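Local coordinates for protein tannase (PDB 3WA6) that probably hydrolyses the galloyl ester bonds of tannins, as a tannase with an alpha/beta-hydrolase fold, at residues A[44-49]-A[83-88]; A[89-94]-A[238-243]. All coordinates share one frame; numbering follows the deposited sequence.

Interaction 1 of 2, residues A[44-49]-A[83-88]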
loop_
_atom_site.group_PDB
_atom_site.type_symbol
_atom_site.label_atom_id
_atom_site.label_comp_id
_atom_site.label_asym_id
_atom_site.label_seq_id
_atom_site.Cartn_x
_atom_site.Cartn_y
_atom_site.Cartn_z
ATOM N N VAL A 44 8.177 -14.655 -10.297
ATOM C CA VAL A 44 9.074 -15.549 -9.575
ATOM C C VAL A 44 9.257 -14.935 -8.192
ATOM O O VAL A 44 8.907 -13.778 -7.975
ATOM C CB VAL A 44 10.463 -15.675 -10.249
ATOM C CG1 VAL A 44 10.317 -16.292 -11.630
ATOM C CG2 VAL A 44 11.138 -14.309 -10.332
ATOM N N LEU A 45 9.779 -15.708 -7.250
ATOM C CA LEU A 45 9.999 -15.181 -5.914
ATOM C C LEU A 45 11.356 -15.600 -5.368
ATOM O O LEU A 45 11.961 -16.563 -5.848
ATOM C CB LEU A 45 8.874 -15.621 -4.972
ATOM C CG LEU A 45 8.565 -17.102 -4.763
ATOM C CD1 LEU A 45 9.633 -17.754 -3.892
ATOM C CD2 LEU A 45 7.198 -17.219 -4.093
ATOM N N ASN A 46 11.839 -14.847 -4.387
ATOM C CA ASN A 46 13.121 -15.120 -3.751
ATOM C C ASN A 46 12.891 -15.440 -2.283
ATOM O O ASN A 46 12.041 -14.834 -1.632
ATOM C CB ASN A 46 14.059 -13.911 -3.860
ATOM C CG ASN A 46 14.433 -13.587 -5.294
ATOM O OD1 ASN A 46 14.508 -14.474 -6.141
ATOM N ND2 ASN A 46 14.690 -12.311 -5.567
ATOM N N VAL A 47 13.655 -16.394 -1.764
ATOM C CA VAL A 47 13.526 -16.792 -0.369
ATOM C C VAL A 47 14.836 -16.519 0.365
ATOM O O VAL A 47 15.909 -16.913 -0.097
ATOM C CB VAL A 47 13.184 -18.295 -0.258
ATOM C CG1 VAL A 47 12.962 -18.675 1.192
ATOM C CG2 VAL A 47 11.946 -18.607 -1.087
ATOM N N PHE A 48 14.744 -15.844 1.506
ATOM C CA PHE A 48 15.923 -15.518 2.301
ATOM C C PHE A 48 15.709 -15.977 3.734
ATOM O O PHE A 48 14.701 -15.645 4.370
ATOM C CB PHE A 48 16.198 -14.017 2.237
ATOM C CG PHE A 48 16.339 -13.503 0.838
ATOM C CD1 PHE A 48 15.312 -12.775 0.243
ATOM C CD2 PHE A 48 17.472 -13.802 0.086
ATOM C CE1 PHE A 48 15.409 -12.354 -1.085
ATOM C CE2 PHE A 48 17.578 -13.385 -1.243
ATOM C CZ PHE A 48 16.543 -12.661 -1.828
ATOM N N VAL A 49 16.679 -16.726 4.244
ATOM C CA VAL A 49 16.575 -17.306 5.572
ATOM C C VAL A 49 17.781 -17.090 6.476
ATOM O O VAL A 49 18.918 -17.342 6.073
ATOM C CB VAL A 49 16.363 -18.836 5.451
ATOM C CG1 VAL A 49 16.119 -19.448 6.821
ATOM C CG2 VAL A 49 15.211 -19.128 4.502
ATOM N N ALA A 83 10.991 -9.109 -7.901
ATOM C CA ALA A 83 11.297 -9.797 -6.649
ATOM C C ALA A 83 12.513 -9.124 -6.023
ATOM O O ALA A 83 13.554 -8.966 -6.670
ATOM C CB ALA A 83 11.580 -11.272 -6.916
ATOM N N ASP A 84 12.385 -8.730 -4.762
ATOM C CA ASP A 84 13.469 -8.034 -4.071
ATOM C C ASP A 84 14.585 -8.953 -3.579
ATOM O O ASP A 84 14.458 -10.178 -3.602
ATOM C CB ASP A 84 12.909 -7.225 -2.899
ATOM C CG ASP A 84 13.609 -5.888 -2.730
ATOM O OD1 ASP A 84 14.743 -5.736 -3.226
ATOM O OD2 ASP A 84 13.027 -4.989 -2.091
ATOM N N ASP A 85 15.672 -8.344 -3.113
ATOM C CA ASP A 85 16.846 -9.086 -2.655
ATOM C C ASP A 85 17.613 -8.203 -1.666
ATOM O O ASP A 85 17.708 -6.994 -1.864
ATOM C CB ASP A 85 17.720 -9.383 -3.881
ATOM C CG ASP A 85 18.796 -10.414 -3.619
ATOM O OD1 ASP A 85 19.600 -10.232 -2.683
ATOM O OD2 ASP A 85 18.836 -11.407 -4.370
ATOM N N PRO A 86 18.164 -8.789 -0.589
ATOM C CA PRO A 86 18.906 -7.962 0.369
ATOM C C PRO A 86 20.161 -7.346 -0.249
ATOM O O PRO A 86 20.733 -6.408 0.301
ATOM C CB PRO A 86 19.234 -8.942 1.498
ATOM C CG PRO A 86 19.315 -10.266 0.786
ATOM C CD PRO A 86 18.128 -10.194 -0.152
ATOM N N GLN A 87 20.585 -7.880 -1.393
ATOM C CA GLN A 87 21.770 -7.372 -2.080
ATOM C C GLN A 87 21.397 -6.531 -3.304
ATOM O O GLN A 87 22.264 -6.126 -4.074
ATOM C CB GLN A 87 22.681 -8.536 -2.497
ATOM C CG GLN A 87 23.040 -9.464 -1.338
ATOM C CD GLN A 87 23.994 -10.579 -1.725
ATOM O OE1 GLN A 87 23.820 -11.242 -2.751
ATOM N NE2 GLN A 87 25.004 -10.804 -0.891
ATOM N N ARG A 88 20.105 -6.274 -3.486
ATOM C CA ARG A 88 19.647 -5.461 -4.611
ATOM C C ARG A 88 19.884 -3.988 -4.276
ATOM O O ARG A 88 19.746 -3.577 -3.126
ATOM C CB ARG A 88 18.154 -5.698 -4.869
ATOM C CG ARG A 88 17.572 -4.884 -6.022
ATOM C CD ARG A 88 16.070 -5.125 -6.170
ATOM N NE ARG A 88 15.460 -4.232 -7.154
ATOM C CZ ARG A 88 15.420 -4.458 -8.463
ATOM N NH1 ARG A 88 15.953 -5.563 -8.973
ATOM N NH2 ARG A 88 14.855 -3.566 -9.271
#
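In the mixed sheet of the alpha/beta-hydrolase fold, strand 44-50 presents Asn46 and Phe48 to loop 83-88, which covers this part of the sheet. The amide of Asn46 makes the one cross-segment hydrogen bond: ND2 gives a nearly straight bond (174°) to Asp84 O at 2.9 Å, with the carbonyl oxygen in the amide plane but the donor standing above the carbonyl plane. Asn46 OD1 accepts from Asn31 N on the neighbouring strand 22-33, so both ends of the amide are held and its rotation is fixed. Ala83 CB packs 3.5 Å from Asn46 ND2. Phe48, with CG anti to its carbonyl carbon (chi1 -55°), lays one ring face under Pro86, whose CD stands 3.4 Å from the ring centroid in a CH-pi contact, while Asp84 O meets the ring edge at CE1 (3.5 Å). An alanine at Phe48 is likely to leave Pro86 CD without its aromatic face and open a gap beneath the loop. Asp85 OD2 forms a salt bridge with Arg30 NE, and Asp85 OD1 accepts from Gln87 N (2.9 Å), closing an Asx turn on the loop from strand 69-72 to helix 95-104, a beta-to-alpha connection of the alpha/beta-hydrolase fold.

Interaction 2 of 2, residues A[89-94]-A[238-243]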
loop_
_atom_site.group_PDB
_atom_site.type_symbol
_atom_site.label_atom_id
_atom_site.label_comp_id
_atom_site.label_asym_id
_atom_site.label_seq_id
_atom_site.Cartn_x
_atom_site.Cartn_y
_atom_site.Cartn_z
ATOM N N VAL A 89 20.260 -3.197 -5.275
ATOM C CA VAL A 89 20.492 -1.772 -5.057
ATOM C C VAL A 89 19.755 -0.954 -6.113
ATOM O O VAL A 89 19.666 0.264 -6.018
ATOM C CB VAL A 89 22.007 -1.425 -5.110
ATOM C CG1 VAL A 89 22.751 -2.142 -3.985
ATOM C CG2 VAL A 89 22.585 -1.799 -6.462
ATOM N N THR A 90 19.210 -1.641 -7.108
ATOM C CA THR A 90 18.498 -0.985 -8.196
ATOM C C THR A 90 17.051 -0.647 -7.850
ATOM O O THR A 90 16.307 -1.490 -7.354
ATOM C CB THR A 90 18.492 -1.871 -9.458
ATOM O OG1 THR A 90 19.834 -2.273 -9.767
ATOM C CG2 THR A 90 17.906 -1.113 -10.640
ATOM N N TRP A 91 16.665 0.595 -8.123
ATOM C CA TRP A 91 15.310 1.074 -7.877
ATOM C C TRP A 91 14.336 0.286 -8.764
ATOM O O TRP A 91 14.603 0.076 -9.946
ATOM C CB TRP A 91 15.246 2.563 -8.229
ATOM C CG TRP A 91 13.917 3.208 -8.021
ATOM C CD1 TRP A 91 13.452 3.782 -6.871
ATOM C CD2 TRP A 91 12.875 3.347 -8.991
ATOM N NE1 TRP A 91 12.182 4.274 -7.067
ATOM C CE2 TRP A 91 11.804 4.020 -8.360
ATOM C CE3 TRP A 91 12.740 2.969 -10.333
ATOM C CZ2 TRP A 91 10.612 4.323 -9.026
ATOM C CZ3 TRP A 91 11.552 3.272 -10.999
ATOM C CH2 TRP A 91 10.505 3.943 -10.341
ATOM N N PRO A 92 13.198 -0.167 -8.211
ATOM C CA PRO A 92 12.725 -0.019 -6.831
ATOM C C PRO A 92 13.175 -1.186 -5.963
ATOM O O PRO A 92 13.161 -2.339 -6.401
ATOM C CB PRO A 92 11.216 0.008 -7.000
ATOM C CG PRO A 92 11.016 -1.038 -8.069
ATOM C CD PRO A 92 12.137 -0.736 -9.064
ATOM N N THR A 93 13.559 -0.887 -4.728
ATOM C CA THR A 93 14.013 -1.924 -3.812
ATOM C C THR A 93 13.851 -1.510 -2.359
ATOM O O THR A 93 13.876 -0.325 -2.033
ATOM C CB THR A 93 15.509 -2.259 -4.037
ATOM O OG1 THR A 93 15.928 -3.242 -3.083
ATOM C CG2 THR A 93 16.368 -1.017 -3.857
ATOM N N ASN A 94 13.678 -2.505 -1.496
ATOM C CA ASN A 94 13.563 -2.293 -0.061
ATOM C C ASN A 94 14.582 -3.244 0.562
ATOM O O ASN A 94 14.350 -3.834 1.615
ATOM C CB ASN A 94 12.148 -2.631 0.424
ATOM C CG ASN A 94 11.096 -1.686 -0.140
ATOM O OD1 ASN A 94 11.137 -0.479 0.105
ATOM N ND2 ASN A 94 10.150 -2.232 -0.899
ATOM N N ASN A 238 21.520 4.504 -8.978
ATOM C CA ASN A 238 20.884 3.190 -8.931
ATOM C C ASN A 238 19.536 2.997 -9.631
ATOM O O ASN A 238 18.621 2.392 -9.071
ATOM C CB ASN A 238 20.768 2.739 -7.474
ATOM C CG ASN A 238 22.122 2.601 -6.801
ATOM O OD1 ASN A 238 22.992 1.868 -7.275
ATOM N ND2 ASN A 238 22.308 3.306 -5.692
ATOM N N GLY A 239 19.420 3.504 -10.853
ATOM C CA GLY A 239 18.196 3.327 -11.615
ATOM C C GLY A 239 16.977 4.157 -11.263
ATOM O O GLY A 239 15.909 3.943 -11.835
ATOM N N ARG A 240 17.109 5.090 -10.329
ATOM C CA ARG A 240 15.971 5.927 -9.974
ATOM C C ARG A 240 15.743 6.909 -11.120
ATOM O O ARG A 240 16.663 7.609 -11.533
ATOM C CB ARG A 240 16.249 6.705 -8.687
ATOM C CG ARG A 240 15.117 7.639 -8.303
ATOM C CD ARG A 240 15.580 8.729 -7.357
ATOM N NE ARG A 240 14.571 9.777 -7.222
ATOM C CZ ARG A 240 14.765 10.930 -6.592
ATOM N NH1 ARG A 240 15.938 11.196 -6.031
ATOM N NH2 ARG A 240 13.785 11.824 -6.529
ATOM N N PRO A 241 14.513 6.969 -11.654
ATOM C CA PRO A 241 14.254 7.898 -12.758
ATOM C C PRO A 241 14.448 9.358 -12.361
ATOM O O PRO A 241 14.221 9.736 -11.213
ATOM C CB PRO A 241 12.808 7.586 -13.139
ATOM C CG PRO A 241 12.205 7.153 -11.837
ATOM C CD PRO A 241 13.281 6.260 -11.262
ATOM N N LYS A 242 14.888 10.172 -13.315
ATOM C CA LYS A 242 15.081 11.591 -13.054
ATOM C C LYS A 242 13.705 12.244 -12.986
ATOM O O LYS A 242 12.745 11.734 -13.561
ATOM C CB LYS A 242 15.904 12.235 -14.174
ATOM C CG LYS A 242 17.327 11.714 -14.286
ATOM C CD LYS A 242 18.098 12.476 -15.352
ATOM C CE LYS A 242 19.531 11.980 -15.472
ATOM N NZ LYS A 242 19.586 10.562 -15.927
ATOM N N PHE A 243 13.610 13.361 -12.275
ATOM C CA PHE A 243 12.345 14.074 -12.148
ATOM C C PHE A 243 12.496 15.557 -12.464
ATOM O O PHE A 243 13.588 16.112 -12.404
ATOM C CB PHE A 243 11.774 13.937 -10.730
ATOM C CG PHE A 243 11.284 12.557 -10.394
ATOM C CD1 PHE A 243 12.161 11.586 -9.920
ATOM C CD2 PHE A 243 9.941 12.229 -10.549
ATOM C CE1 PHE A 243 11.709 10.307 -9.601
ATOM C CE2 PHE A 243 9.476 10.953 -10.233
ATOM C CZ PHE A 243 10.363 9.990 -9.758
#
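Trp91 and Asn238, with Val89 beside them, carry this surface contact between the loop before helix 95-104 and the beta hairpin of strands 225-232 and 241-249, at the point where the second strand begins. The hairpin lies in the long insertion between core strands 199-203 and 410-414, the kind of segment that often forms a lid in alpha/beta hydrolases. Backbone anchors the pair: Trp91 N gives a straight hydrogen bond to Asn238 O at 2.8 Å (175°), almost in line with the carbonyl. The same oxygen has Thr90 CA nearby, in a CA-H...O contact of 3.5 Å. The side chain of Asn238 lies against the peptide before Thr90, its CB only 3.1 Å from Val89 O, and OD1 comes within 3.8 Å of Val89 CG2. Gly239 has a positive phi of 76°, and a beta carbon there would probably crowd Thr90 CG2. In Trp91, CG anti to the backbone N (chi1 -180°) carries the indole across the residues that lead into strand 241-249, Arg240 and Pro241. Pro241 CD sits over the six-membered ring, 3.5 Å from its centroid, as a CH-pi contact, and Arg240 CA covers the same face. The peptide between Trp91 and Pro92 is cis, and on the opposite face of the indole Pro92 CB stands 4.1 Å above the ring plane, toward its rim.

How the interactions relate
Interactions 1 and 2, with centres 16 Å apart, lie in series on one connection: residues 83-94 run from the central sheet out to the hairpin and then into helix 95-104. The carboxylate of Asp84 ties them together, probably accepting from Asn94 N at OD2 (2.6 Å) and from Thr93 OG1 at OD1 (2.8 Å). Arg88 CD also packs on Thr93 CB at 3.6 Å. Interaction 1 is buried, whereas interaction 2 is at the surface, where a sulfate ion, probably from the crystallisation liquor, lies about 6 Å from the Trp91 side chain. Asn94 touches Asp454, in the same loop as His451, part of a probable catalytic triad with Ser163 and Asp419.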